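Local coordinates for protein importin subunit beta-1 (Saccharomyces cerevisiae, PDB 5OWU) that carries proteins into the nucleus together with importin alpha, the adaptor that recognises the classical nuclear localization signal of the cargo, at residues P719-I724 with V759-G764; I713-I718 with H766-A771. One frame throughout, in Å; residues are numbered along the deposited sequence.

How the interactions relate
Both interactions lie at one end of HEAT repeat 17, with centres about 7 Å apart. Interaction 1 joins the repeat's two helices in the interior; interaction 2 joins the turns at its borders, 713-718 leading into helix 718-732 and 766-771 following helix 741-764. Phe717, in segment 713-718 but not touching 766-771, connects them: its CZ lies 3.7 Å from Ile724 CG1 and its CE2 3.9 Å from Ile761 CG1, so this ring packs on both isoleucines of interaction 1. A second junction is a packing contact of Leu721, whose CD2 is 3.4 Å from Ala771 O. The buried aliphatic layer thus passes directly into the more open surface contact.

Interaction 1. Residues P719-I724 with V759-G764; sequences PYLNDI and VGIVAG
Ile761 overlaps Leu721 and Ile724 with its two branches, joining the paired antiparallel helices of HEAT repeat 17. The first helix, 718-732, contributes the leucine and, one turn later, Ile724; the second, 741-764, sends a single residue to meet them near its C-terminal end. Leu721 and Ile761 have the closest CA atoms of the two segments, yet these are still 8.4 Å apart, and the contacts between the two segments are made by methyl groups.

Methyl CG2 of Ile761 approaches CD1 of Leu721 to 3.8 Å, the two side chains meeting at a slant. The leucine reaches this place because CG stands trans to the backbone N (chi1 -178°), and a chi2 of 59° then turns the CD1 branch to the second helix. The other arm of Ile761 is drawn out: with chi2 at 168°, CD1 extends away from its own helix and comes within 4.1 Å of CG2 of Ile724. That isoleucine offers its short branch, while the longer CG1-CD1 branch leads away from Ile761.

No hydrogen bond links the segments, and the cohesion is purely apolar. The direct contact is small, burying 107 Å² over both sides, but all three residues are buried, with neighbouring elements packed around them. Helix 698-713 brings Phe706 against Ile724 and Ala710 against Ile761, Met682 of helix 675-689 also touches Ile724, and Leu765 and Tyr775 pack on Leu721. Ile724 and Ile761 thus also join repeat 17 to the helices of repeat 16, while Leu721 meets residues that follow the repeat. The first helix keeps its regular bonding here, with Ile724 N 3.0 Å from Tyr720 O.

Interaction 2. Residues I713-I718 with H766-A771; sequences IGADFI and HDKPEA
The linkers at the two borders of HEAT repeat 17 meet here along the edge of the solenoid: a 3-10 turn, 715-717, that leads from helix 698-713 into helix 718-732, and the short segment that starts helix 769-772. Ile718 packs against both Lys768 and Ala771. Its CD1 lies against the aliphatic part of the lysine, 4.0 Å from Lys768 CG, and the two side chains cross at nearly a right angle. The neighbouring CG1 rests on the methyl of the alanine, and both CG1 and CD1 of Ile718 are 4.0 Å from Ala771 CB. An extended chi2 of 166° lets Ile718 touch both residues with the one branch.

Lys768 does not run straight. Bends at chi2 (-78°) and further out carry the chain past Ile718 to the 3-10 turn, where NZ comes within 3.9 Å of Ala715 CB. This is a van der Waals approach of an ammonium group to a methyl, and no hydrogen bond crosses between the segments. The contact buries 148 Å² at the surface, with all four participants remaining partly exposed.

Local backbone bonds shape both sides. Gly714 leaves the preceding helix with positive phi (56°), which favours glycine, and the turn after it is tied by Ile718 N to Ala715 O at 3.0 Å. Within the turn, the Asp716 carboxylate (OD2) forms a salt bridge with Arg675 NE. Lys768 occupies the N-cap position of its short helix, and its carbonyl O accepts from Ala771 N at 2.9 Å, drawing together the two residues on which Ile718 rests.

Interaction 1. Residues P719-I724 with V759-G764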
ATOM      1  N   PRO A 719      15.032   6.744 -35.834  1.00 25.02           N
ATOM      2  CA  PRO A 719      13.732   6.714 -36.526  1.00 28.72           C
ATOM      3  C   PRO A 719      12.544   6.469 -35.606  1.00 30.31           C
ATOM      4  O   PRO A 719      11.430   6.870 -35.954  1.00 26.57           O
ATOM      5  CB  PRO A 719      13.903   5.579 -37.545  1.00 28.76           C
ATOM      6  CG  PRO A 719      15.373   5.535 -37.793  1.00 28.81           C
ATOM      7  CD  PRO A 719      15.998   5.831 -36.461  1.00 23.76           C
ATOM      8  N   TYR A 720      12.737   5.838 -34.446  1.00 28.13           N
ATOM      9  CA  TYR A 720      11.646   5.622 -33.496  1.00 19.81           C
ATOM     10  C   TYR A 720      11.485   6.774 -32.507  1.00 28.05           C
ATOM     11  O   TYR A 720      10.431   6.887 -31.858  1.00 30.11           O
ATOM     12  CB  TYR A 720      11.877   4.317 -32.722  1.00 24.45           C
ATOM     13  CG  TYR A 720      12.269   3.148 -33.596  1.00 23.35           C
ATOM     14  CD1 TYR A 720      11.308   2.315 -34.151  1.00 26.56           C
ATOM     15  CD2 TYR A 720      13.602   2.872 -33.864  1.00 31.13           C
ATOM     16  CE1 TYR A 720      11.663   1.244 -34.950  1.00 26.46           C
ATOM     17  CE2 TYR A 720      13.966   1.797 -34.668  1.00 30.16           C
ATOM     18  CZ  TYR A 720      12.990   0.994 -35.213  1.00 29.95           C
ATOM     19  OH  TYR A 720      13.340  -0.070 -36.018  1.00 29.96           O
ATOM     20  N   LEU A 721      12.485   7.653 -32.423  1.00 26.96           N
ATOM     21  CA  LEU A 721      12.569   8.608 -31.326  1.00 33.21           C
ATOM     22  C   LEU A 721      11.297   9.441 -31.199  1.00 31.55           C
ATOM     23  O   LEU A 721      10.683   9.498 -30.126  1.00 28.82           O
ATOM     24  CB  LEU A 721      13.793   9.499 -31.529  1.00 25.20           C
ATOM     25  CG  LEU A 721      14.075  10.538 -30.454  1.00 32.01           C
ATOM     26  CD1 LEU A 721      14.275   9.879 -29.096  1.00 31.98           C
ATOM     27  CD2 LEU A 721      15.298  11.349 -30.850  1.00 33.89           C
ATOM     28  N   ASN A 722      10.868  10.083 -32.289  1.00 32.57           N
ATOM     29  CA  ASN A 722       9.691  10.936 -32.197  1.00 32.99           C
ATOM     30  C   ASN A 722       8.534  10.181 -31.559  1.00 32.00           C
ATOM     31  O   ASN A 722       7.981  10.613 -30.538  1.00 34.79           O
ATOM     32  CB  ASN A 722       9.292  11.474 -33.575  1.00 32.43           C
ATOM     33  CG  ASN A 722       8.314  12.629 -33.474  1.00 41.70           C
ATOM     34  OD1 ASN A 722       7.173  12.530 -33.913  1.00 39.71           O
ATOM     35  ND2 ASN A 722       8.750  13.720 -32.853  1.00 31.69           N
ATOM     36  N   ASP A 723       8.205   9.001 -32.097  1.00 32.36           N
ATOM     37  CA  ASP A 723       7.061   8.277 -31.555  1.00 34.20           C
ATOM     38  C   ASP A 723       7.252   8.021 -30.067  1.00 32.69           C
ATOM     39  O   ASP A 723       6.362   8.308 -29.252  1.00 36.13           O
ATOM     40  CB  ASP A 723       6.852   6.963 -32.300  1.00 32.88           C
ATOM     41  CG  ASP A 723       6.318   7.169 -33.698  1.00 41.33           C
ATOM     42  OD1 ASP A 723       5.717   8.233 -33.964  1.00 39.46           O
ATOM     43  OD2 ASP A 723       6.503   6.257 -34.527  1.00 54.40           O
ATOM     44  N   ILE A 724       8.436   7.536 -29.687  1.00 30.36           N
ATOM     45  CA  ILE A 724       8.668   7.199 -28.284  1.00 23.67           C
ATOM     46  C   ILE A 724       8.554   8.449 -27.430  1.00 29.03           C
ATOM     47  O   ILE A 724       7.926   8.434 -26.359  1.00 30.24           O
ATOM     48  CB  ILE A 724      10.036   6.508 -28.118  1.00 26.25           C
ATOM     49  CG1 ILE A 724      10.074   5.158 -28.853  1.00 33.13           C
ATOM     50  CG2 ILE A 724      10.415   6.345 -26.646  1.00 27.68           C
ATOM     51  CD1 ILE A 724       8.793   4.341 -28.847  1.00 36.40           C
ATOM     52  N   VAL A 759      16.847   8.346 -19.580  1.00 30.45           N
ATOM     53  CA  VAL A 759      18.241   7.998 -19.309  1.00 26.02           C
ATOM     54  C   VAL A 759      18.803   7.173 -20.459  1.00 25.72           C
ATOM     55  O   VAL A 759      19.890   7.454 -20.985  1.00 30.32           O
ATOM     56  CB  VAL A 759      18.353   7.245 -17.972  1.00 26.50           C
ATOM     57  CG1 VAL A 759      19.734   6.603 -17.796  1.00 34.08           C
ATOM     58  CG2 VAL A 759      18.082   8.185 -16.830  1.00 26.87           C
ATOM     59  N   GLY A 760      18.065   6.141 -20.868  1.00 28.91           N
ATOM     60  CA  GLY A 760      18.542   5.295 -21.945  1.00 24.24           C
ATOM     61  C   GLY A 760      18.677   6.046 -23.257  1.00 24.54           C
ATOM     62  O   GLY A 760      19.617   5.820 -24.019  1.00 27.68           O
ATOM     63  N   ILE A 761      17.739   6.955 -23.533  1.00 27.11           N
ATOM     64  CA  ILE A 761      17.760   7.698 -24.792  1.00 23.03           C
ATOM     65  C   ILE A 761      18.942   8.656 -24.819  1.00 27.81           C
ATOM     66  O   ILE A 761      19.674   8.742 -25.810  1.00 32.33           O
ATOM     67  CB  ILE A 761      16.423   8.434 -24.991  1.00 27.42           C
ATOM     68  CG1 ILE A 761      15.354   7.433 -25.420  1.00 27.16           C
ATOM     69  CG2 ILE A 761      16.541   9.549 -26.017  1.00 32.76           C
ATOM     70  CD1 ILE A 761      13.931   7.976 -25.364  1.00 33.09           C
ATOM     71  N   VAL A 762      19.152   9.385 -23.726  1.00 30.95           N
ATOM     72  CA  VAL A 762      20.263  10.325 -23.682  1.00 26.98           C
ATOM     73  C   VAL A 762      21.594   9.583 -23.762  1.00 32.48           C
ATOM     74  O   VAL A 762      22.537  10.051 -24.409  1.00 36.54           O
ATOM     75  CB  VAL A 762      20.150  11.201 -22.421  1.00 32.76           C
ATOM     76  CG1 VAL A 762      21.403  12.043 -22.216  1.00 33.94           C
ATOM     77  CG2 VAL A 762      18.933  12.089 -22.555  1.00 26.32           C
ATOM     78  N   ALA A 763      21.689   8.410 -23.129  1.00 27.88           N
ATOM     79  CA  ALA A 763      22.900   7.602 -23.267  1.00 27.60           C
ATOM     80  C   ALA A 763      23.096   7.150 -24.709  1.00 31.30           C
ATOM     81  O   ALA A 763      24.193   7.262 -25.264  1.00 34.53           O
ATOM     82  CB  ALA A 763      22.842   6.392 -22.336  1.00 29.42           C
ATOM     83  N   GLY A 764      22.041   6.632 -25.336  1.00 33.08           N
ATOM     84  CA  GLY A 764      22.172   6.111 -26.686  1.00 28.00           C
ATOM     85  C   GLY A 764      22.502   7.177 -27.710  1.00 31.21           C
ATOM     86  O   GLY A 764      23.263   6.926 -28.647  1.00 30.30           O
TER

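Interaction 2. Residues I713-I718 with H766-A771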
ATOM      1  N   ILE A 713      21.164   0.290 -28.885  1.00 25.27           N
ATOM      2  CA  ILE A 713      21.239   0.437 -30.347  1.00 28.45           C
ATOM      3  C   ILE A 713      21.649   1.841 -30.776  1.00 26.24           C
ATOM      4  O   ILE A 713      21.841   2.085 -31.981  1.00 30.33           O
ATOM      5  CB  ILE A 713      19.911   0.031 -31.037  1.00 27.58           C
ATOM      6  CG1 ILE A 713      18.791   1.060 -30.800  1.00 21.81           C
ATOM      7  CG2 ILE A 713      19.474  -1.355 -30.567  1.00 26.78           C
ATOM      8  CD1 ILE A 713      17.530   0.789 -31.656  1.00 29.08           C
ATOM      9  N   GLY A 714      21.783   2.766 -29.834  1.00 25.00           N
ATOM     10  CA  GLY A 714      22.344   4.069 -30.140  1.00 28.58           C
ATOM     11  C   GLY A 714      21.590   4.779 -31.248  1.00 27.86           C
ATOM     12  O   GLY A 714      20.359   4.903 -31.224  1.00 24.56           O
ATOM     13  N   ALA A 715      22.350   5.248 -32.243  1.00 31.24           N
ATOM     14  CA  ALA A 715      21.789   6.024 -33.347  1.00 31.92           C
ATOM     15  C   ALA A 715      20.730   5.254 -34.129  1.00 28.22           C
ATOM     16  O   ALA A 715      19.847   5.881 -34.730  1.00 28.80           O
ATOM     17  CB  ALA A 715      22.910   6.470 -34.284  1.00 30.69           C
ATOM     18  N   ASP A 716      20.781   3.913 -34.129  1.00 21.74           N
ATOM     19  CA  ASP A 716      19.736   3.142 -34.798  1.00 29.06           C
ATOM     20  C   ASP A 716      18.348   3.475 -34.257  1.00 27.64           C
ATOM     21  O   ASP A 716      17.339   3.161 -34.905  1.00 26.03           O
ATOM     22  CB  ASP A 716      20.008   1.648 -34.630  1.00 25.04           C
ATOM     23  CG  ASP A 716      21.115   1.132 -35.538  1.00 36.34           C
ATOM     24  OD1 ASP A 716      21.759   1.931 -36.247  1.00 38.63           O
ATOM     25  OD2 ASP A 716      21.340  -0.094 -35.533  1.00 37.39           O
ATOM     26  N   PHE A 717      18.277   4.090 -33.075  1.00 24.28           N
ATOM     27  CA  PHE A 717      17.012   4.423 -32.435  1.00 23.07           C
ATOM     28  C   PHE A 717      16.353   5.659 -33.029  1.00 23.77           C
ATOM     29  O   PHE A 717      15.160   5.878 -32.803  1.00 25.01           O
ATOM     30  CB  PHE A 717      17.249   4.651 -30.943  1.00 25.65           C
ATOM     31  CG  PHE A 717      15.996   4.601 -30.102  1.00 21.67           C
ATOM     32  CD1 PHE A 717      15.399   3.386 -29.803  1.00 24.34           C
ATOM     33  CD2 PHE A 717      15.436   5.764 -29.589  1.00 22.95           C
ATOM     34  CE1 PHE A 717      14.257   3.333 -29.013  1.00 28.43           C
ATOM     35  CE2 PHE A 717      14.297   5.716 -28.802  1.00 25.47           C
ATOM     36  CZ  PHE A 717      13.706   4.496 -28.518  1.00 28.60           C
ATOM     37  N   ILE A 718      17.094   6.470 -33.786  1.00 26.94           N
ATOM     38  CA  ILE A 718      16.581   7.786 -34.178  1.00 25.71           C
ATOM     39  C   ILE A 718      15.256   7.693 -34.925  1.00 28.22           C
ATOM     40  O   ILE A 718      14.372   8.525 -34.673  1.00 31.88           O
ATOM     41  CB  ILE A 718      17.661   8.562 -34.940  1.00 24.44           C
ATOM     42  CG1 ILE A 718      18.779   8.955 -33.962  1.00 30.06           C
ATOM     43  CG2 ILE A 718      17.070   9.794 -35.624  1.00 28.16           C
ATOM     44  CD1 ILE A 718      20.064   9.437 -34.618  1.00 30.25           C
ATOM     45  N   HIS A 766      24.154   9.980 -27.156  1.00 28.86           N
ATOM     46  CA  HIS A 766      25.209  10.836 -26.627  0.56 38.19           C
ATOM     47  C   HIS A 766      25.953  11.573 -27.734  1.00 41.77           C
ATOM     48  O   HIS A 766      26.384  12.713 -27.541  1.00 37.39           O
ATOM     49  CB  HIS A 766      26.175   9.982 -25.799  0.56 42.11           C
ATOM     50  CG  HIS A 766      27.391  10.714 -25.321  0.56 48.01           C
ATOM     51  ND1 HIS A 766      28.576  10.725 -26.025  0.56 50.41           N
ATOM     52  CD2 HIS A 766      27.611  11.440 -24.199  0.56 46.32           C
ATOM     53  CE1 HIS A 766      29.471  11.437 -25.363  0.56 50.30           C
ATOM     54  NE2 HIS A 766      28.912  11.880 -24.251  0.56 49.43           N
ATOM     55  N   ASP A 767      26.112  10.941 -28.894  1.00 38.24           N
ATOM     56  CA  ASP A 767      26.842  11.519 -30.016  1.00 47.66           C
ATOM     57  C   ASP A 767      25.938  12.176 -31.049  1.00 47.16           C
ATOM     58  O   ASP A 767      26.439  12.662 -32.066  1.00 42.78           O
ATOM     59  CB  ASP A 767      27.685  10.442 -30.712  1.00 51.11           C
ATOM     60  CG  ASP A 767      28.902  10.034 -29.908  1.00 65.06           C
ATOM     61  OD1 ASP A 767      29.302  10.788 -28.992  1.00 67.53           O
ATOM     62  OD2 ASP A 767      29.468   8.961 -30.209  1.00 60.13           O
ATOM     63  N   LYS A 768      24.628  12.201 -30.826  1.00 42.12           N
ATOM     64  CA  LYS A 768      23.671  12.709 -31.805  1.00 33.58           C
ATOM     65  C   LYS A 768      22.835  13.825 -31.188  1.00 34.59           C
ATOM     66  O   LYS A 768      21.603  13.733 -31.116  1.00 36.42           O
ATOM     67  CB  LYS A 768      22.792  11.576 -32.327  1.00 33.14           C
ATOM     68  CG  LYS A 768      23.583  10.506 -33.054  1.00 35.32           C
ATOM     69  CD  LYS A 768      23.949  10.948 -34.460  1.00 44.33           C
ATOM     70  CE  LYS A 768      25.370  10.551 -34.846  1.00 52.24           C
ATOM     71  NZ  LYS A 768      25.731   9.179 -34.410  1.00 59.99           N
ATOM     72  N   PRO A 769      23.478  14.907 -30.748  1.00 36.06           N
ATOM     73  CA  PRO A 769      22.721  15.993 -30.103  1.00 40.09           C
ATOM     74  C   PRO A 769      21.655  16.599 -30.993  1.00 38.77           C
ATOM     75  O   PRO A 769      20.645  17.088 -30.478  1.00 34.51           O
ATOM     76  CB  PRO A 769      23.810  17.015 -29.751  1.00 47.00           C
ATOM     77  CG  PRO A 769      24.928  16.722 -30.687  1.00 47.36           C
ATOM     78  CD  PRO A 769      24.905  15.236 -30.886  1.00 38.63           C
ATOM     79  N   GLU A 770      21.838  16.584 -32.318  1.00 31.06           N
ATOM     80  CA  GLU A 770      20.818  17.144 -33.196  1.00 40.85           C
ATOM     81  C   GLU A 770      19.531  16.335 -33.139  1.00 35.32           C
ATOM     82  O   GLU A 770      18.445  16.879 -33.363  1.00 35.45           O
ATOM     83  CB  GLU A 770      21.334  17.225 -34.638  1.00 41.02           C
ATOM     84  CG  GLU A 770      21.543  15.882 -35.335  1.00 43.74           C
ATOM     85  CD  GLU A 770      22.806  15.162 -34.889  1.00 60.07           C
ATOM     86  OE1 GLU A 770      23.496  15.658 -33.967  1.00 51.41           O
ATOM     87  OE2 GLU A 770      23.108  14.097 -35.471  1.00 61.26           O
ATOM     88  N   ALA A 771      19.628  15.041 -32.841  1.00 28.63           N
ATOM     89  CA  ALA A 771      18.428  14.229 -32.713  1.00 29.26           C
ATOM     90  C   ALA A 771      17.707  14.505 -31.401  1.00 28.04           C
ATOM     91  O   ALA A 771      16.472  14.450 -31.345  1.00 30.78           O
ATOM     92  CB  ALA A 771      18.786  12.747 -32.824  1.00 34.06           C
TER